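Local coordinates for protein cytochrome P450 reductase (PDB 5OGX) that passes electrons from NADH through FAD and a [2Fe-2S] cluster to a partner cytochrome P450 that O-demethylates lignin-derived aromatics such as guaiacol, at residues 32-36 with 193-197; 101-107 with 186-192; 145-149 with 171-175; 152-157 with 223-228. One frame throughout, in Å; residues are numbered along the deposited sequence.

Contact 1 (32-36 with 193-197); sequences WMPNS and PLGDF. With NA (sodium ion), chain D.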
loop_
_atom_site.group_PDB
_atom_site.type_symbol
_atom_site.label_atom_id
_atom_site.label_comp_id
_atom_site.label_asym_id
_atom_site.label_seq_id
_atom_site.Cartn_x
_atom_site.Cartn_y
_atom_site.Cartn_z
ATOM N N TRP A 32 -1.553 4.935 16.120
ATOM C CA TRP A 32 -0.792 4.838 14.880
ATOM C C TRP A 32 0.705 4.733 15.134
ATOM O O TRP A 32 1.259 5.381 16.028
ATOM C CB TRP A 32 -1.044 6.046 13.983
ATOM C CG TRP A 32 -0.257 5.932 12.703
ATOM C CD1 TRP A 32 -0.532 5.121 11.634
ATOM C CD2 TRP A 32 0.948 6.625 12.387
ATOM N NE1 TRP A 32 0.433 5.282 10.653
ATOM C CE2 TRP A 32 1.347 6.213 11.094
ATOM C CE3 TRP A 32 1.726 7.581 13.071
ATOM C CZ2 TRP A 32 2.504 6.697 10.476
ATOM C CZ3 TRP A 32 2.864 8.074 12.451
ATOM C CH2 TRP A 32 3.240 7.636 11.161
ATOM N N MET A 33 1.359 3.933 14.312
ATOM C CA MET A 33 2.791 4.071 14.110
ATOM C C MET A 33 3.096 3.617 12.695
ATOM O O MET A 33 2.295 2.896 12.088
ATOM C CB MET A 33 3.583 3.251 15.130
ATOM C CG MET A 33 3.196 1.791 15.111
ATOM S SD MET A 33 4.400 0.816 16.043
ATOM C CE MET A 33 4.651 1.851 17.503
ATOM N N PRO A 34 4.224 4.044 12.130
ATOM C CA PRO A 34 4.477 3.776 10.706
ATOM C C PRO A 34 4.524 2.292 10.397
ATOM O O PRO A 34 5.021 1.483 11.180
ATOM C CB PRO A 34 5.840 4.431 10.443
ATOM C CG PRO A 34 6.102 5.328 11.592
ATOM C CD PRO A 34 5.244 4.914 12.739
ATOM N N ASN A 35 3.979 1.938 9.252
ATOM C CA ASN A 35 3.911 0.584 8.816
ATOM C C ASN A 35 3.650 0.521 7.314
ATOM O O ASN A 35 2.901 1.278 6.838
ATOM C CB ASN A 35 2.848 -0.172 9.587
ATOM C CG ASN A 35 1.461 0.277 9.282
ATOM O OD1 ASN A 35 0.783 -0.322 8.521
ATOM N ND2 ASN A 35 1.046 1.297 9.927
ATOM N N SER A 36 4.310 -0.398 6.617
ATOM C CA SER A 36 4.123 -0.429 5.170
ATOM C C SER A 36 4.232 -1.831 4.585
ATOM O O SER A 36 4.410 -1.943 3.366
ATOM C CB SER A 36 5.179 0.424 4.431
ATOM O OG SER A 36 4.884 1.808 4.422
ATOM N N PRO A 193 -7.740 -1.724 8.073
ATOM C CA PRO A 193 -6.750 -1.381 7.050
ATOM C C PRO A 193 -5.342 -1.349 7.617
ATOM O O PRO A 193 -5.156 -1.234 8.837
ATOM C CB PRO A 193 -7.174 0.026 6.630
ATOM C CG PRO A 193 -7.621 0.634 7.953
ATOM C CD PRO A 193 -8.262 -0.525 8.749
ATOM N N LEU A 194 -4.353 -1.417 6.725
ATOM C CA LEU A 194 -2.950 -1.260 7.068
ATOM C C LEU A 194 -2.323 -0.275 6.093
ATOM O O LEU A 194 -2.875 -0.011 5.024
ATOM C CB LEU A 194 -2.203 -2.598 7.000
ATOM C CG LEU A 194 -2.689 -3.633 8.022
ATOM C CD1 LEU A 194 -2.581 -5.031 7.438
ATOM C CD2 LEU A 194 -1.872 -3.526 9.299
ATOM N N GLY A 195 -1.149 0.238 6.449
ATOM C CA GLY A 195 -0.342 0.956 5.480
ATOM C C GLY A 195 -0.391 2.471 5.644
ATOM O O GLY A 195 -1.316 3.041 6.224
ATOM N N ASP A 196 0.641 3.124 5.090
ATOM C CA ASP A 196 0.831 4.566 5.171
ATOM C C ASP A 196 0.784 5.256 3.811
ATOM O O ASP A 196 1.094 6.450 3.721
ATOM C CB ASP A 196 2.182 4.888 5.812
ATOM C CG ASP A 196 2.202 4.622 7.274
ATOM O OD1 ASP A 196 1.106 4.645 7.887
ATOM O OD2 ASP A 196 3.325 4.413 7.798
ATOM N N PHE A 197 0.429 4.543 2.750
ATOM C CA PHE A 197 0.485 5.097 1.396
ATOM C C PHE A 197 -0.824 5.827 1.101
ATOM O O PHE A 197 -1.683 5.346 0.363
ATOM C CB PHE A 197 0.735 3.963 0.404
ATOM C CG PHE A 197 1.061 4.411 -1.008
ATOM C CD1 PHE A 197 2.179 5.190 -1.285
ATOM C CD2 PHE A 197 0.286 3.958 -2.061
ATOM C CE1 PHE A 197 2.499 5.545 -2.601
ATOM C CE2 PHE A 197 0.585 4.310 -3.379
ATOM C CZ PHE A 197 1.696 5.105 -3.647
HETATM NA NA NA D . 6.163 1.355 13.919
HETATM O O HOH W 1 -1.383 2.987 9.085
HETATM O O HOH W 2 5.533 3.565 6.532
HETATM O O HOH W 3 2.626 1.979 3.373
#
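D196 reaches from the loop after strand 187-194 to W32, P34 and N35, the last of which borders the iron-sulfur cluster. Its CB lies 3.8 Å from N35 O, with CG anti to the carbonyl carbon (chi1 -73°), which turns the carboxylate onto 32-36; CG itself lies 3.4 Å from N35 O. From there the two oxygens part. OD1 takes the indole N-H of W32, NE1 to OD1 2.9 Å, on its syn side and in the ring plane, at the edge of the indole. OD2 accepts the backbone N of N35 at 2.9 Å, from above the carboxylate plane, and also lies 3.2 Å from P34 CA; water 2 donates to it as well. N35 returns the grip: its OD1 accepts G195 N at 2.9 Å, while its ND2 is tied to M33 O at 3.0 Å, fixing the amide's rotation. With an alanine at D196, the W32 indole N-H and the N35 amide N would probably lose their acceptor. N35 and S36 line the [2Fe-2S] pocket, and M33 SD and P34 O bind the sodium ion. The cluster domain is thus docked on the FAD domain by directional polar bonds rather than by greasy packing, a joint in which the carboxylate probably stays charged.

Contact 2 (101-107 with 186-192); sequences RDLTATV and DRVEATG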
loop_
_atom_site.group_PDB
_atom_site.type_symbol
_atom_site.label_atom_id
_atom_site.label_comp_id
_atom_site.label_asym_id
_atom_site.label_seq_id
_atom_site.Cartn_x
_atom_site.Cartn_y
_atom_site.Cartn_z
ATOM N N ARG A 101 -8.806 -4.105 12.124
ATOM C CA ARG A 101 -9.817 -5.017 12.652
ATOM C C ARG A 101 -10.020 -6.215 11.737
ATOM O O ARG A 101 -9.612 -6.221 10.573
ATOM C CB ARG A 101 -11.145 -4.293 12.903
ATOM C CG ARG A 101 -11.875 -3.789 11.671
ATOM C CD ARG A 101 -13.189 -3.097 12.096
ATOM N NE ARG A 101 -13.999 -2.700 10.945
ATOM C CZ ARG A 101 -14.756 -3.535 10.238
ATOM N NH1 ARG A 101 -14.819 -4.820 10.570
ATOM N NH2 ARG A 101 -15.453 -3.088 9.197
ATOM N N ASP A 102 -10.642 -7.251 12.303
ATOM C CA ASP A 102 -10.963 -8.454 11.541
ATOM C C ASP A 102 -12.229 -8.231 10.728
ATOM O O ASP A 102 -13.230 -7.729 11.249
ATOM C CB ASP A 102 -11.141 -9.642 12.477
ATOM C CG ASP A 102 -9.952 -9.835 13.387
ATOM O OD1 ASP A 102 -8.872 -10.183 12.870
ATOM O OD2 ASP A 102 -10.095 -9.621 14.609
ATOM N N LEU A 103 -12.186 -8.603 9.455
ATOM C CA LEU A 103 -13.281 -8.324 8.538
ATOM C C LEU A 103 -14.132 -9.565 8.334
ATOM O O LEU A 103 -13.626 -10.691 8.329
ATOM C CB LEU A 103 -12.762 -7.850 7.179
ATOM C CG LEU A 103 -11.725 -6.729 7.232
ATOM C CD1 LEU A 103 -11.289 -6.337 5.822
ATOM C CD2 LEU A 103 -12.293 -5.533 7.995
ATOM N N THR A 104 -15.437 -9.344 8.175
ATOM C CA THR A 104 -16.367 -10.392 7.749
ATOM C C THR A 104 -16.609 -10.146 6.263
ATOM O O THR A 104 -17.517 -9.410 5.877
ATOM C CB THR A 104 -17.658 -10.353 8.564
ATOM O OG1 THR A 104 -17.358 -10.524 9.956
ATOM C CG2 THR A 104 -18.595 -11.461 8.125
ATOM N N ALA A 105 -15.757 -10.739 5.424
ATOM C CA ALA A 105 -15.671 -10.399 4.008
ATOM C C ALA A 105 -16.173 -11.549 3.150
ATOM O O ALA A 105 -15.796 -12.703 3.380
ATOM C CB ALA A 105 -14.231 -10.064 3.615
ATOM N N THR A 106 -17.005 -11.229 2.150
ATOM C CA THR A 106 -17.584 -12.219 1.248
ATOM C C THR A 106 -17.315 -11.811 -0.192
ATOM O O THR A 106 -17.514 -10.647 -0.557
ATOM C CB THR A 106 -19.103 -12.369 1.477
ATOM O OG1 THR A 106 -19.352 -12.673 2.855
ATOM C CG2 THR A 106 -19.666 -13.486 0.610
ATOM N N VAL A 107 -16.856 -12.756 -1.009
ATOM C CA VAL A 107 -16.583 -12.438 -2.407
ATOM C C VAL A 107 -17.901 -12.115 -3.098
ATOM O O VAL A 107 -18.814 -12.949 -3.152
ATOM C CB VAL A 107 -15.857 -13.590 -3.114
ATOM C CG1 VAL A 107 -15.626 -13.235 -4.577
ATOM C CG2 VAL A 107 -14.529 -13.900 -2.423
ATOM N N ASP A 186 -17.684 -17.038 -1.460
ATOM C CA ASP A 186 -16.656 -17.464 -0.517
ATOM C C ASP A 186 -16.469 -16.432 0.587
ATOM O O ASP A 186 -16.408 -15.227 0.325
ATOM C CB ASP A 186 -15.312 -17.668 -1.217
ATOM C CG ASP A 186 -15.306 -18.822 -2.182
ATOM O OD1 ASP A 186 -16.203 -19.692 -2.095
ATOM O OD2 ASP A 186 -14.361 -18.876 -3.002
ATOM N N ARG A 187 -16.352 -16.907 1.824
ATOM C CA ARG A 187 -15.840 -16.070 2.902
ATOM C C ARG A 187 -14.322 -16.018 2.832
ATOM O O ARG A 187 -13.665 -17.011 2.504
ATOM C CB ARG A 187 -16.287 -16.609 4.261
ATOM C CG ARG A 187 -17.710 -16.225 4.651
ATOM C CD ARG A 187 -17.790 -14.756 5.053
ATOM N NE ARG A 187 -16.882 -14.444 6.154
ATOM C CZ ARG A 187 -17.131 -14.722 7.429
ATOM N NH1 ARG A 187 -18.266 -15.319 7.771
ATOM N NH2 ARG A 187 -16.243 -14.407 8.365
ATOM N N VAL A 188 -13.753 -14.856 3.135
ATOM C CA VAL A 188 -12.313 -14.655 3.026
ATOM C C VAL A 188 -11.812 -14.081 4.341
ATOM O O VAL A 188 -12.351 -13.084 4.831
ATOM C CB VAL A 188 -11.959 -13.715 1.851
ATOM C CG1 VAL A 188 -10.471 -13.357 1.853
ATOM C CG2 VAL A 188 -12.369 -14.349 0.518
ATOM N N GLU A 189 -10.792 -14.710 4.916
ATOM C CA GLU A 189 -10.187 -14.198 6.137
ATOM C C GLU A 189 -9.342 -12.980 5.792
ATOM O O GLU A 189 -8.453 -13.055 4.930
ATOM C CB GLU A 189 -9.338 -15.280 6.800
ATOM C CG GLU A 189 -8.723 -14.869 8.128
ATOM C CD GLU A 189 -7.954 -16.000 8.780
ATOM O OE1 GLU A 189 -7.954 -17.118 8.228
ATOM O OE2 GLU A 189 -7.346 -15.763 9.842
ATOM N N ALA A 190 -9.614 -11.857 6.450
ATOM C CA ALA A 190 -8.986 -10.604 6.061
ATOM C C ALA A 190 -8.972 -9.657 7.253
ATOM O O ALA A 190 -9.887 -9.668 8.080
ATOM C CB ALA A 190 -9.722 -9.957 4.883
ATOM N N THR A 191 -7.923 -8.835 7.329
ATOM C CA THR A 191 -7.834 -7.784 8.335
ATOM C C THR A 191 -7.401 -6.496 7.650
ATOM O O THR A 191 -6.690 -6.511 6.644
ATOM C CB THR A 191 -6.847 -8.120 9.442
ATOM O OG1 THR A 191 -5.554 -8.318 8.855
ATOM C CG2 THR A 191 -7.259 -9.409 10.153
ATOM N N GLY A 192 -7.830 -5.372 8.197
ATOM C CA GLY A 192 -7.419 -4.099 7.665
ATOM C C GLY A 192 -8.062 -2.971 8.442
ATOM O O GLY A 192 -8.844 -3.193 9.368
HETATM O O HOH W 4 -9.381 -12.013 10.605
HETATM O O HOH W 5 -11.431 -12.291 8.977
HETATM O O HOH W 6 -14.158 -12.822 6.728
#
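V107 N donates to D186 O at 2.8 Å, the shortest direct bond between the two segments. Further along, V188 N reaches A105 O, L103 N reaches A190 O, and R101 and G192 exchange a pair, with R101 N to G192 O at 2.9 Å. Around T104 and E189 the strands spread apart, and water 6 fills in: it donates to L103 O and V188 O and accepts from A105 N and, at 3.1 Å, from R187 NH2. The R187 chain, bent at chi2 and chi3, folds back over the neighbouring strand, so that T104 CG2 sits over the centre of one guanidinium face, 3.6 Å from CZ, and R187 CD touches T106 OG1. On the same face of the sheet D102 and T191 lie side by side, CG2 of T191 3.3 Å from OD1 of D102, whose salt bridge is with R28. On the other face, beside R101, whose NH2 bonds P127 O, L103 CD1 meets A190 CB at 4.1 Å. In the antiparallel FAD-domain sheet this pair is central, flanked by strands 135-139 and 117-124.

Contact 3 (145-149 with 171-175); sequences ARRQY and GVATD. Unlike the reference sequence in segment 171-175: V172 (reference Ile). With FAD (flavin-adenine dinucleotide), chain B.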
loop_
_atom_site.group_PDB
_atom_site.type_symbol
_atom_site.label_atom_id
_atom_site.label_comp_id
_atom_site.label_asym_id
_atom_site.label_seq_id
_atom_site.Cartn_x
_atom_site.Cartn_y
_atom_site.Cartn_z
ATOM N N ALA A 145 -0.789 -18.772 4.569
ATOM C CA ALA A 145 0.005 -17.681 4.020
ATOM C C ALA A 145 -0.767 -16.367 4.100
ATOM O O ALA A 145 -1.980 -16.330 3.894
ATOM C CB ALA A 145 0.364 -17.997 2.571
ATOM N N ARG A 146 -0.057 -15.277 4.387
ATOM C CA ARG A 146 -0.661 -13.953 4.490
ATOM C C ARG A 146 -0.140 -13.073 3.369
ATOM O O ARG A 146 1.071 -13.024 3.134
ATOM C CB ARG A 146 -0.341 -13.321 5.849
ATOM C CG ARG A 146 -0.568 -14.300 6.987
ATOM C CD ARG A 146 -0.365 -13.671 8.348
ATOM N NE ARG A 146 -1.538 -12.910 8.756
ATOM C CZ ARG A 146 -2.593 -13.422 9.387
ATOM N NH1 ARG A 146 -2.643 -14.713 9.695
ATOM N NH2 ARG A 146 -3.605 -12.629 9.709
ATOM N N ARG A 147 -1.049 -12.380 2.677
ATOM C CA ARG A 147 -0.675 -11.562 1.534
ATOM C C ARG A 147 -1.459 -10.259 1.543
ATOM O O ARG A 147 -2.625 -10.222 1.950
ATOM C CB ARG A 147 -0.904 -12.293 0.200
ATOM C CG ARG A 147 -0.136 -13.618 0.093
ATOM C CD ARG A 147 1.360 -13.400 -0.053
ATOM N NE ARG A 147 2.045 -14.647 -0.402
ATOM C CZ ARG A 147 2.624 -15.458 0.478
ATOM N NH1 ARG A 147 2.599 -15.165 1.780
ATOM N NH2 ARG A 147 3.217 -16.573 0.060
ATOM N N GLN A 148 -0.788 -9.195 1.113
ATOM C CA GLN A 148 -1.326 -7.842 1.115
ATOM C C GLN A 148 -1.918 -7.505 -0.246
ATOM O O GLN A 148 -1.292 -7.777 -1.275
ATOM C CB GLN A 148 -0.202 -6.849 1.408
ATOM C CG GLN A 148 0.641 -7.185 2.642
ATOM C CD GLN A 148 1.858 -8.101 2.385
ATOM O OE1 GLN A 148 1.919 -8.863 1.413
ATOM N NE2 GLN A 148 2.831 -8.023 3.285
ATOM N N TYR A 149 -3.063 -6.819 -0.244
ATOM C CA TYR A 149 -3.667 -6.321 -1.484
ATOM C C TYR A 149 -4.175 -4.912 -1.236
ATOM O O TYR A 149 -4.946 -4.673 -0.299
ATOM C CB TYR A 149 -4.785 -7.256 -1.989
ATOM C CG TYR A 149 -4.145 -8.551 -2.400
ATOM C CD1 TYR A 149 -3.389 -8.625 -3.559
ATOM C CD2 TYR A 149 -4.156 -9.648 -1.554
ATOM C CE1 TYR A 149 -2.717 -9.799 -3.909
ATOM C CE2 TYR A 149 -3.491 -10.820 -1.891
ATOM C CZ TYR A 149 -2.765 -10.883 -3.053
ATOM O OH TYR A 149 -2.090 -12.041 -3.368
ATOM N N GLY A 171 2.545 -18.978 -7.675
ATOM C CA GLY A 171 2.276 -18.280 -6.419
ATOM C C GLY A 171 1.219 -18.979 -5.573
ATOM O O GLY A 171 0.257 -19.558 -6.079
ATOM N N VAL A 172 1.414 -18.913 -4.259
ATOM C CA VAL A 172 0.496 -19.564 -3.332
ATOM C C VAL A 172 -0.869 -18.881 -3.354
ATOM O O VAL A 172 -1.906 -19.542 -3.497
ATOM C CB VAL A 172 1.110 -19.592 -1.920
ATOM C CG1 VAL A 172 0.063 -19.958 -0.861
ATOM C CG2 VAL A 172 2.280 -20.564 -1.884
ATOM N N ALA A 173 -0.892 -17.546 -3.215
ATOM C CA ALA A 173 -2.168 -16.841 -3.140
ATOM C C ALA A 173 -2.784 -16.617 -4.512
ATOM O O ALA A 173 -4.006 -16.669 -4.650
ATOM C CB ALA A 173 -2.009 -15.491 -2.436
ATOM N N THR A 174 -1.976 -16.325 -5.530
ATOM C CA THR A 174 -2.549 -15.936 -6.826
ATOM C C THR A 174 -2.792 -17.167 -7.693
ATOM O O THR A 174 -3.937 -17.596 -7.859
ATOM C CB THR A 174 -1.656 -14.897 -7.507
ATOM O OG1 THR A 174 -0.329 -15.413 -7.656
ATOM C CG2 THR A 174 -1.615 -13.644 -6.668
ATOM N N ASP A 175 -1.716 -17.754 -8.230
ATOM C CA ASP A 175 -1.831 -18.962 -9.046
ATOM C C ASP A 175 -2.604 -20.060 -8.320
ATOM O O ASP A 175 -3.380 -20.795 -8.937
ATOM C CB ASP A 175 -0.429 -19.453 -9.419
ATOM C CG ASP A 175 -0.309 -19.897 -10.872
ATOM O OD1 ASP A 175 -1.209 -19.605 -11.689
ATOM O OD2 ASP A 175 0.713 -20.541 -11.195
HETATM P PA FAD B . 4.297 -16.342 -3.675
HETATM O O1A FAD B . 3.904 -17.778 -3.422
HETATM O O2A FAD B . 4.615 -15.560 -2.424
HETATM O O5B FAD B . 5.609 -16.263 -4.671
HETATM C C5B FAD B . 5.837 -17.304 -5.595
HETATM C C4B FAD B . 7.272 -17.111 -6.166
HETATM O O4B FAD B . 7.289 -16.082 -6.968
HETATM C C3B FAD B . 8.254 -16.771 -5.032
HETATM O O3B FAD B . 9.454 -17.343 -5.301
HETATM C C2B FAD B . 8.330 -15.225 -5.054
HETATM O O2B FAD B . 9.603 -14.728 -4.450
HETATM C C1B FAD B . 8.210 -14.923 -6.320
HETATM N N9A FAD B . 7.452 -13.715 -6.520
HETATM C C8A FAD B . 6.623 -13.137 -5.641
HETATM N N7A FAD B . 6.096 -12.053 -6.226
HETATM C C5A FAD B . 6.596 -11.977 -7.473
HETATM C C6A FAD B . 6.385 -11.069 -8.483
HETATM N N6A FAD B . 5.608 -9.864 -8.712
HETATM N N1A FAD B . 7.004 -11.214 -9.647
HETATM C C2A FAD B . 7.851 -12.257 -9.841
HETATM N N3A FAD B . 8.064 -13.159 -8.849
HETATM C C4A FAD B . 7.427 -13.006 -7.663
HETATM N N1 FAD B . -0.138 -7.726 -5.399
HETATM C C2 FAD B . -1.231 -7.462 -6.327
HETATM O O2 FAD B . -1.401 -8.167 -7.265
HETATM N N3 FAD B . -2.132 -6.328 -6.074
HETATM C C4 FAD B . -1.976 -5.441 -4.963
HETATM O O4 FAD B . -2.713 -4.527 -4.801
HETATM C C4X FAD B . -0.832 -5.720 -4.042
HETATM N N5 FAD B . -0.659 -4.872 -2.903
HETATM C C5X FAD B . 0.471 -5.150 -2.021
HETATM C C6 FAD B . 0.679 -4.284 -0.943
HETATM C C7 FAD B . 1.763 -4.566 -0.108
HETATM C C7M FAD B . 1.826 -3.539 1.022
HETATM C C8 FAD B . 2.597 -5.658 -0.338
HETATM C C8M FAD B . 3.745 -5.890 0.636
HETATM C C9 FAD B . 2.392 -6.509 -1.419
HETATM C C9A FAD B . 1.330 -6.237 -2.257
HETATM N N10 FAD B . 1.122 -7.146 -3.398
HETATM C C10 FAD B . 0.044 -6.848 -4.280
HETATM C "C1'" FAD B . 1.970 -8.333 -3.601
HETATM C "C2'" FAD B . 1.068 -9.489 -2.992
HETATM O "O2'" FAD B . 0.818 -9.353 -1.599
HETATM C "C3'" FAD B . 1.638 -10.911 -3.189
HETATM O "O3'" FAD B . 2.984 -10.894 -2.808
HETATM C "C4'" FAD B . 1.527 -11.365 -4.657
HETATM O "O4'" FAD B . 0.178 -11.451 -5.029
HETATM C "C5'" FAD B . 2.188 -12.745 -4.863
HETATM O "O5'" FAD B . 1.759 -13.624 -3.841
HETATM P P FAD B . 1.671 -15.232 -4.155
HETATM O O1P FAD B . 1.321 -15.925 -2.867
HETATM O O2P FAD B . 0.766 -15.508 -5.333
HETATM O O3P FAD B . 3.187 -15.630 -4.633
#
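R147 CG packs on A173 CB at 3.7 Å, the midpoint of a contact whose two segments close on the FAD pyrophosphate without a direct hydrogen bond. The arginine starts with CG beside its backbone N (chi1 -58°) and bends at chi2 (-71°); this brings NE to FAD O1P at 2.9 Å, at the guanidinium edge, while NH1 is braced by R146 O. A173 N donates to the same O1P at 2.8 Å, so side chain and main chain share one phosphate oxygen. T174 holds OG1 between its backbone N and carbonyl carbon (chi1 57°), where it bonds FAD O2P at 2.6 Å and leaves CG2 facing Y149 OH at 3.7 Å. That phenol also touches A173 CB and bonds FAD O4' at 2.9 Å, its ring lying with one face toward O2'. At the outer end V172 CG1 meets A145 CB at 4.0 Å. Strand arginine and tyrosine facing the main-chain amides of 172-174 form the pyrophosphate-binding part of the FAD site, as in the ferredoxin reductase-like flavoproteins, the RxYS motif appearing here as R147 to S150.

Contact 4 (152-157 with 223-228); sequences ANTADE and VGIART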
loop_
_atom_site.group_PDB
_atom_site.type_symbol
_atom_site.label_atom_id
_atom_site.label_comp_id
_atom_site.label_asym_id
_atom_site.label_seq_id
_atom_site.Cartn_x
_atom_site.Cartn_y
_atom_site.Cartn_z
ATOM N N ALA A 152 -8.355 -0.244 -4.076
ATOM C CA ALA A 152 -8.591 0.767 -5.103
ATOM C C ALA A 152 -9.647 1.777 -4.676
ATOM O O ALA A 152 -9.904 2.750 -5.408
ATOM C CB ALA A 152 -9.015 0.088 -6.420
ATOM N N ASN A 153 -10.252 1.571 -3.508
ATOM C CA ASN A 153 -11.423 2.320 -3.054
ATOM C C ASN A 153 -11.109 3.756 -2.688
ATOM O O ASN A 153 -10.048 4.067 -2.139
ATOM C CB ASN A 153 -12.001 1.694 -1.791
ATOM C CG ASN A 153 -12.416 0.276 -1.988
ATOM O OD1 ASN A 153 -11.610 -0.585 -2.351
ATOM N ND2 ASN A 153 -13.680 0.014 -1.745
ATOM N N THR A 154 -12.099 4.622 -2.900
ATOM C CA THR A 154 -12.143 5.840 -2.108
ATOM C C THR A 154 -12.831 5.536 -0.779
ATOM O O THR A 154 -13.512 4.518 -0.625
ATOM C CB THR A 154 -12.866 6.964 -2.855
ATOM O OG1 THR A 154 -14.118 6.484 -3.351
ATOM C CG2 THR A 154 -12.026 7.436 -4.037
ATOM N N ALA A 155 -12.614 6.414 0.200
ATOM C CA ALA A 155 -13.023 6.108 1.569
ATOM C C ALA A 155 -14.534 6.007 1.718
ATOM O O ALA A 155 -15.012 5.356 2.655
ATOM C CB ALA A 155 -12.468 7.163 2.532
ATOM N N ASP A 156 -15.296 6.621 0.812
ATOM C CA ASP A 156 -16.746 6.515 0.857
ATOM C C ASP A 156 -17.246 5.167 0.357
ATOM O O ASP A 156 -18.395 4.802 0.638
ATOM C CB ASP A 156 -17.371 7.631 0.021
ATOM C CG ASP A 156 -16.965 7.545 -1.431
ATOM O OD1 ASP A 156 -15.758 7.684 -1.709
ATOM O OD2 ASP A 156 -17.832 7.289 -2.293
ATOM N N GLU A 157 -16.436 4.447 -0.417
ATOM C CA GLU A 157 -16.787 3.105 -0.880
ATOM C C GLU A 157 -16.386 2.115 0.213
ATOM O O GLU A 157 -15.396 1.389 0.116
ATOM C CB GLU A 157 -16.099 2.809 -2.211
ATOM C CG GLU A 157 -16.425 3.838 -3.301
ATOM C CD GLU A 157 -15.540 3.732 -4.547
ATOM O OE1 GLU A 157 -14.374 3.283 -4.451
ATOM O OE2 GLU A 157 -16.014 4.127 -5.636
ATOM N N VAL A 223 -5.497 4.472 -7.940
ATOM C CA VAL A 223 -6.865 4.794 -8.334
ATOM C C VAL A 223 -7.584 5.498 -7.193
ATOM O O VAL A 223 -8.227 6.540 -7.385
ATOM C CB VAL A 223 -7.606 3.518 -8.771
ATOM C CG1 VAL A 223 -9.072 3.848 -9.070
ATOM C CG2 VAL A 223 -6.909 2.889 -9.961
ATOM N N GLY A 224 -7.456 4.967 -5.974
ATOM C CA GLY A 224 -8.126 5.603 -4.851
ATOM C C GLY A 224 -7.499 6.939 -4.489
ATOM O O GLY A 224 -8.203 7.908 -4.174
ATOM N N ILE A 225 -6.170 7.008 -4.516
ATOM C CA ILE A 225 -5.482 8.249 -4.170
ATOM C C ILE A 225 -5.807 9.345 -5.184
ATOM O O ILE A 225 -6.094 10.488 -4.814
ATOM C CB ILE A 225 -3.965 8.010 -4.060
ATOM C CG1 ILE A 225 -3.658 7.161 -2.819
ATOM C CG2 ILE A 225 -3.222 9.347 -3.980
ATOM C CD1 ILE A 225 -2.318 6.462 -2.890
ATOM N N ALA A 226 -5.731 9.023 -6.479
ATOM C CA ALA A 226 -6.003 10.028 -7.507
ATOM C C ALA A 226 -7.435 10.545 -7.419
ATOM O O ALA A 226 -7.675 11.755 -7.504
ATOM C CB ALA A 226 -5.741 9.446 -8.897
ATOM N N ARG A 227 -8.403 9.639 -7.259
ATOM C CA ARG A 227 -9.790 10.080 -7.151
ATOM C C ARG A 227 -10.001 10.936 -5.911
ATOM O O ARG A 227 -10.745 11.922 -5.947
ATOM C CB ARG A 227 -10.726 8.875 -7.133
ATOM C CG ARG A 227 -10.845 8.168 -8.465
ATOM C CD ARG A 227 -12.008 7.185 -8.444
ATOM N NE ARG A 227 -11.711 5.956 -7.711
ATOM C CZ ARG A 227 -12.642 5.185 -7.149
ATOM N NH1 ARG A 227 -12.299 4.068 -6.508
ATOM N NH2 ARG A 227 -13.918 5.536 -7.221
ATOM N N THR A 228 -9.367 10.568 -4.798
ATOM C CA THR A 228 -9.509 11.368 -3.587
ATOM C C THR A 228 -8.904 12.753 -3.770
ATOM O O THR A 228 -9.494 13.756 -3.351
ATOM C CB THR A 228 -8.848 10.651 -2.406
ATOM O OG1 THR A 228 -9.453 9.350 -2.262
ATOM C CG2 THR A 228 -9.035 11.467 -1.127
HETATM O O HOH W 7 -11.240 8.874 -0.299
#
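In the conformer modelled here (a second was deposited), R227 drives its guanidinium into the loop 152-157, NH1 bonding A152 O at 2.9 Å and both terminal nitrogens gripping E157 end-on: NH1 to OE1 and NH2 to OE2, each 3.0 Å. The carboxylate and guanidinium planes are 49° apart, so the bidentate salt bridge is twisted. T154 CG2 rests over the centre of one guanidinium face and touches R227 CB at 3.7 Å. Close by, G224 lets the backbones approach: a CB there would clash with N153 O, and the A152 and G224 CA atoms come within 4.9 Å. This is where the FAD-binding domain, through its type I turn T154 to E157 and the residues before it, meets helix 219-232 of the NAD-binding domain. E157 OE1 also accepts T154 N at 3.1 Å, from the same face of the carboxylate as R227 NH1. A lysine in place of E157 would probably leave R227 facing a like charge and T154 N without its side-chain acceptor. Toward T228 the contact turns to solvent: water 7 bridges A155 N and T228 OG1. There A155 and D156 are exposed, and D156 OD1 accepts the T154 hydroxyl and stands well away from R227.

Contacts 1 and 4 join domains; contacts 2 and 3 lie within the FAD domain. Contact 3 is the buried one, and its two segments are bridged chiefly by the cofactor, whereas the other three are partly buried and hold with direct bonds. Contacts 1 and 2 both use strand 187-194: main-chain pairing dominates in 186-192, then side-chain acceptors take over where the strand runs out toward the cluster domain. Contacts 1, 2 and 3 all reach the same antiparallel sheet. At both domain joints a carboxylate takes several donors, uncharged N-H groups in contact 1 but an arginine as well as a backbone N-H in contact 4. These joints touch through packing of F197 O on I225 CD1.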